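Surface protein SPB1 (Streptococcus agalactiae, PDB 4UZG) forms the backbone subunit of the pilus 2b of group B streptococcus, probably being joined to its neighbours by sortase into a covalent fibre. Local coordinates at residues 32-37 with 98-103; 57-62 with 91-96. One frame throughout, in Å; residues are numbered along the deposited sequence.

Interaction 1: residues 32-37 with 98-103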
loop_
_atom_site.group_PDB
_atom_site.type_symbol
_atom_site.label_atom_id
_atom_site.label_comp_id
_atom_site.label_asym_id
_atom_site.label_seq_id
_atom_site.Cartn_x
_atom_site.Cartn_y
_atom_site.Cartn_z
ATOM N N THR A 32 12.113 29.435 23.583
ATOM C CA THR A 32 11.813 30.854 23.724
ATOM C C THR A 32 11.760 31.525 22.344
ATOM O O THR A 32 11.654 32.749 22.246
ATOM C CB THR A 32 12.884 31.539 24.583
ATOM O OG1 THR A 32 14.164 31.328 23.983
ATOM C CG2 THR A 32 12.898 30.952 25.989
ATOM N N GLU A 33 11.814 30.721 21.282
ATOM C CA GLU A 33 11.857 31.253 19.927
ATOM C C GLU A 33 10.468 31.333 19.310
ATOM O O GLU A 33 9.676 30.397 19.390
ATOM C CB GLU A 33 12.734 30.386 19.035
ATOM C CG GLU A 33 14.217 30.528 19.311
ATOM C CD GLU A 33 15.050 29.703 18.349
ATOM O OE1 GLU A 33 14.443 29.007 17.500
ATOM O OE2 GLU A 33 16.298 29.753 18.439
ATOM N N LYS A 34 10.194 32.459 18.683
ATOM C CA LYS A 34 8.993 32.618 17.894
ATOM C C LYS A 34 8.998 31.594 16.757
ATOM O O LYS A 34 10.019 31.437 16.066
ATOM C CB LYS A 34 9.001 34.029 17.318
ATOM C CG LYS A 34 7.970 34.307 16.293
ATOM C CD LYS A 34 7.975 35.759 15.900
ATOM C CE LYS A 34 6.894 36.058 14.899
ATOM N NZ LYS A 34 6.876 37.482 14.475
ATOM N N VAL A 35 7.870 30.904 16.560
ATOM C CA VAL A 35 7.722 30.003 15.426
ATOM C C VAL A 35 7.174 30.779 14.241
ATOM O O VAL A 35 6.060 31.316 14.280
ATOM C CB VAL A 35 6.797 28.824 15.746
ATOM C CG1 VAL A 35 6.629 27.946 14.507
ATOM C CG2 VAL A 35 7.367 28.014 16.907
ATOM N N TYR A 36 7.951 30.796 13.165
ATOM C CA TYR A 36 7.542 31.488 11.942
ATOM C C TYR A 36 7.198 30.519 10.796
ATOM O O TYR A 36 6.674 30.965 9.773
ATOM C CB TYR A 36 8.590 32.523 11.497
ATOM C CG TYR A 36 9.948 31.926 11.268
ATOM C CD1 TYR A 36 10.256 31.314 10.067
ATOM C CD2 TYR A 36 10.911 31.929 12.273
ATOM C CE1 TYR A 36 11.504 30.758 9.860
ATOM C CE2 TYR A 36 12.166 31.381 12.070
ATOM C CZ TYR A 36 12.436 30.771 10.867
ATOM O OH TYR A 36 13.661 30.195 10.609
ATOM N N GLN A 37 7.448 29.218 10.962
ATOM C CA GLN A 37 7.020 28.229 9.980
ATOM C C GLN A 37 7.026 26.854 10.592
ATOM O O GLN A 37 7.729 26.617 11.569
ATOM C CB GLN A 37 7.937 28.246 8.751
ATOM C CG GLN A 37 9.356 27.812 9.044
ATOM C CD GLN A 37 10.276 27.936 7.850
ATOM O OE1 GLN A 37 10.012 28.702 6.922
ATOM N NE2 GLN A 37 11.373 27.208 7.883
ATOM N N ALA A 98 3.793 33.090 10.709
ATOM C CA ALA A 98 3.753 34.473 11.171
ATOM C C ALA A 98 4.238 35.345 10.032
ATOM O O ALA A 98 4.943 34.876 9.133
ATOM C CB ALA A 98 4.639 34.671 12.426
ATOM N N ALA A 99 3.900 36.632 10.084
ATOM C CA ALA A 99 4.254 37.558 9.017
ATOM C C ALA A 99 5.747 37.851 8.967
ATOM O O ALA A 99 6.257 38.214 7.911
ATOM C CB ALA A 99 3.474 38.867 9.154
ATOM N N THR A 100 6.430 37.748 10.105
ATOM C CA THR A 100 7.883 37.982 10.193
ATOM C C THR A 100 8.518 36.958 11.133
ATOM O O THR A 100 7.808 36.289 11.886
ATOM C CB THR A 100 8.223 39.383 10.728
ATOM O OG1 THR A 100 7.770 39.508 12.080
ATOM C CG2 THR A 100 7.593 40.460 9.870
ATOM N N ASN A 101 9.849 36.851 11.124
ATOM C CA ASN A 101 10.526 35.776 11.874
ATOM C C ASN A 101 10.933 36.066 13.318
ATOM O O ASN A 101 11.236 35.134 14.069
ATOM C CB ASN A 101 11.765 35.298 11.137
ATOM C CG ASN A 101 11.476 34.921 9.716
ATOM O OD1 ASN A 101 10.337 34.638 9.364
ATOM N ND2 ASN A 101 12.504 34.960 8.871
ATOM N N THR A 102 10.936 37.335 13.699
ATOM C CA THR A 102 11.341 37.731 15.041
ATOM C C THR A 102 10.189 38.462 15.719
ATOM O O THR A 102 9.295 38.962 15.041
ATOM C CB THR A 102 12.568 38.642 14.993
ATOM O OG1 THR A 102 12.294 39.746 14.125
ATOM C CG2 THR A 102 13.770 37.867 14.467
ATOM N N PRO A 103 10.189 38.496 17.061
ATOM C CA PRO A 103 9.073 39.115 17.787
ATOM C C PRO A 103 8.872 40.580 17.427
ATOM O O PRO A 103 9.855 41.308 17.522
ATOM C CB PRO A 103 9.492 38.979 19.254
ATOM C CG PRO A 103 10.398 37.803 19.276
ATOM C CD PRO A 103 11.149 37.857 17.977
HETATM O O HOH W 1 12.215 33.012 15.534
#

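Interaction 2: residues 57-62 with 91-96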
loop_
_atom_site.group_PDB
_atom_site.type_symbol
_atom_site.label_atom_id
_atom_site.label_comp_id
_atom_site.label_asym_id
_atom_site.label_seq_id
_atom_site.Cartn_x
_atom_site.Cartn_y
_atom_site.Cartn_z
ATOM N N TYR A 57 -2.228 16.942 -2.490
ATOM C CA TYR A 57 -2.306 17.334 -1.071
ATOM C C TYR A 57 -3.579 18.061 -0.708
ATOM O O TYR A 57 -4.109 18.871 -1.478
ATOM C CB TYR A 57 -1.130 18.276 -0.679
ATOM C CG TYR A 57 0.152 17.801 -1.262
ATOM C CD1 TYR A 57 0.847 16.751 -0.687
ATOM C CD2 TYR A 57 0.602 18.315 -2.459
ATOM C CE1 TYR A 57 1.967 16.206 -1.285
ATOM C CE2 TYR A 57 1.742 17.788 -3.069
ATOM C CZ TYR A 57 2.396 16.714 -2.492
ATOM O OH TYR A 57 3.496 16.155 -3.075
ATOM N N GLU A 58 -4.030 17.795 0.509
ATOM C CA GLU A 58 -4.967 18.665 1.202
ATOM C C GLU A 58 -4.280 19.008 2.523
ATOM O O GLU A 58 -3.925 18.107 3.291
ATOM C CB GLU A 58 -6.313 17.992 1.428
ATOM C CG GLU A 58 -7.320 18.894 2.096
ATOM C CD GLU A 58 -8.399 19.372 1.156
ATOM O OE1 GLU A 58 -8.122 19.478 -0.059
ATOM O OE2 GLU A 58 -9.526 19.635 1.620
ATOM N N VAL A 59 -4.103 20.302 2.767
ATOM C CA VAL A 59 -3.355 20.779 3.918
ATOM C C VAL A 59 -4.304 21.622 4.770
ATOM O O VAL A 59 -4.860 22.602 4.278
ATOM C CB VAL A 59 -2.131 21.620 3.500
ATOM C CG1 VAL A 59 -1.316 21.985 4.719
ATOM C CG2 VAL A 59 -1.286 20.867 2.466
ATOM N N THR A 60 -4.475 21.246 6.034
ATOM C CA THR A 60 -5.372 21.960 6.918
ATOM C C THR A 60 -4.729 22.235 8.272
ATOM O O THR A 60 -3.830 21.517 8.734
ATOM C CB THR A 60 -6.685 21.171 7.164
ATOM O OG1 THR A 60 -6.377 19.923 7.783
ATOM C CG2 THR A 60 -7.502 20.944 5.907
ATOM N N ILE A 61 -5.259 23.277 8.903
ATOM C CA ILE A 61 -4.956 23.613 10.279
ATOM C C ILE A 61 -6.277 23.568 11.038
ATOM O O ILE A 61 -7.244 24.230 10.654
ATOM C CB ILE A 61 -4.309 25.017 10.413
ATOM C CG1 ILE A 61 -3.023 25.101 9.571
ATOM C CG2 ILE A 61 -4.043 25.319 11.880
ATOM C CD1 ILE A 61 -2.462 26.470 9.484
ATOM N N THR A 62 -6.318 22.795 12.116
ATOM C CA THR A 62 -7.527 22.650 12.936
ATOM C C THR A 62 -7.214 23.138 14.345
ATOM O O THR A 62 -6.265 22.661 14.977
ATOM C CB THR A 62 -7.983 21.191 12.981
ATOM O OG1 THR A 62 -8.141 20.699 11.648
ATOM C CG2 THR A 62 -9.316 21.070 13.716
ATOM N N PHE A 91 8.369 15.029 -1.127
ATOM C CA PHE A 91 7.882 16.394 -1.061
ATOM C C PHE A 91 8.257 17.055 0.255
ATOM O O PHE A 91 8.473 16.387 1.270
ATOM C CB PHE A 91 6.372 16.483 -1.302
ATOM C CG PHE A 91 5.509 15.875 -0.216
ATOM C CD1 PHE A 91 5.149 16.606 0.892
ATOM C CD2 PHE A 91 5.058 14.559 -0.323
ATOM C CE1 PHE A 91 4.348 16.066 1.872
ATOM C CE2 PHE A 91 4.243 14.001 0.654
ATOM C CZ PHE A 91 3.884 14.749 1.764
ATOM N N THR A 92 8.284 18.386 0.210
ATOM C CA THR A 92 8.419 19.234 1.369
ATOM C C THR A 92 7.365 20.321 1.289
ATOM O O THR A 92 7.266 21.018 0.284
ATOM C CB THR A 92 9.817 19.902 1.409
ATOM O OG1 THR A 92 10.818 18.892 1.417
ATOM C CG2 THR A 92 9.957 20.794 2.629
ATOM N N ILE A 93 6.600 20.464 2.368
ATOM C CA ILE A 93 5.597 21.502 2.509
ATOM C C ILE A 93 6.029 22.435 3.633
ATOM O O ILE A 93 6.328 21.980 4.730
ATOM C CB ILE A 93 4.209 20.886 2.792
ATOM C CG1 ILE A 93 3.652 20.297 1.495
ATOM C CG2 ILE A 93 3.233 21.927 3.374
ATOM C CD1 ILE A 93 2.437 19.431 1.662
ATOM N N THR A 94 6.067 23.735 3.355
ATOM C CA THR A 94 6.445 24.730 4.355
ATOM C C THR A 94 5.234 25.612 4.590
ATOM O O THR A 94 4.719 26.221 3.664
ATOM C CB THR A 94 7.635 25.557 3.876
ATOM O OG1 THR A 94 8.721 24.676 3.596
ATOM C CG2 THR A 94 8.067 26.559 4.918
ATOM N N ILE A 95 4.785 25.668 5.843
ATOM C CA ILE A 95 3.604 26.438 6.208
ATOM C C ILE A 95 4.080 27.690 6.975
ATOM O O ILE A 95 4.558 27.591 8.100
ATOM C CB ILE A 95 2.651 25.628 7.097
ATOM C CG1 ILE A 95 2.219 24.337 6.388
ATOM C CG2 ILE A 95 1.447 26.486 7.486
ATOM C CD1 ILE A 95 1.369 23.408 7.240
ATOM N N PRO A 96 3.962 28.877 6.370
ATOM C CA PRO A 96 4.323 30.086 7.120
ATOM C C PRO A 96 3.357 30.267 8.297
ATOM O O PRO A 96 2.158 30.018 8.177
ATOM C CB PRO A 96 4.207 31.209 6.076
ATOM C CG PRO A 96 3.253 30.708 5.081
ATOM C CD PRO A 96 3.490 29.205 5.015
#

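Interaction 1: residues 32-37 with 98-103
K34 and Y36 lie against an irregular loop, with CA atoms 4.9 Å apart at Y36 and A98 but 6.3 Å apart at K34 and T102, and no direct backbone hydrogen bond joins the segments. K34 supplies the polar half of the contact, Y36 with N101 the other. The lysine CG is anti to the backbone N (chi1 170°) and the chain beyond is fully extended, with CE lying on the A98 methyl. At the tip, NZ donates to T102 O at 2.9 Å and to T100 O at 3.0 Å, reaching both from above the carbonyl planes, about 60° out of them; a bond to T100 OG1 is weak. Salt bridges to D113 and D114 and a cation-pi contact with F115 add to this grip, and D114 also binds T100 OG1. Beside this, N101 lays CB over one face of the Y36 ring, 4.0 Å from the ring centroid, while OD1, which is bound by K77, sits 3.3 Å from Y36 CG. The N101 amide is tilted 32° from the ring. A water bridges K34 O and N101 O, donating to both. A loop wrapped around a buried lysine, two of its carbonyls taking the ammonium, here joins two connections at the end of a beta-rich domain.

Interaction 2: residues 57-62 with 91-96
Y57 drives its ring edge into the face of F91 where strands 58-62 and 91-96 run in the same general direction, their axes 10.3 Å apart at closest approach and crossing at -36°. This edge-to-face pair has its planes at 60°, and Y57 CE1 stands over the centre of the F91 ring, 3.6 Å from F91 CD2. F91 CG lies between the backbone N and the carbonyl carbon (chi1 68°), and the ring it carries turns a face to the Y57 edge. The tyrosine reaches past the phenylalanine, its OH coming to 3.4 Å from F91 CB. The terminal I93 CD1 sits over one face of the Y57 ring, 3.9 Å from Y57 CD1. V59 is a forked bump whose two methyls are shared between neighbouring isoleucines: CG2 meets I93 CD1 tip to tip at 4.1 Å, while CG1 slides alongside I95 CD1 at 3.9 Å. Y82 touches both V59 and I93, L71 both V59 and I95, and Y127 adds a second edge-to-face ring to F91. No hydrogen bond links the two strands; the only polar side-chain atom at the interface, Y57 OH, is bound to E86. The contact therefore depends on shape and apolar burial, as where a curved sheet packs against itself, sandwich-fashion.

In the fold
Interaction 1 closes a long loop of chain inside which interaction 2 is nested: 32-37 comes first, then 57-62, 91-96 and 98-103. Their centres lie about 17 Å apart, on the same side of the chain's centre. The two are directly connected, since strand 37-43 begins at the end of 32-37 and pairs antiparallel with strand 90-96, whose chain then continues into 98-103. At this junction Q37 CB packs 3.5 Å from I95 O. Interaction 2 lies in the buried core between strands of the large mixed sheet, and interaction 1 in the partly exposed loops beyond its strand ends, within the same beta-rich part of the pilus subunit.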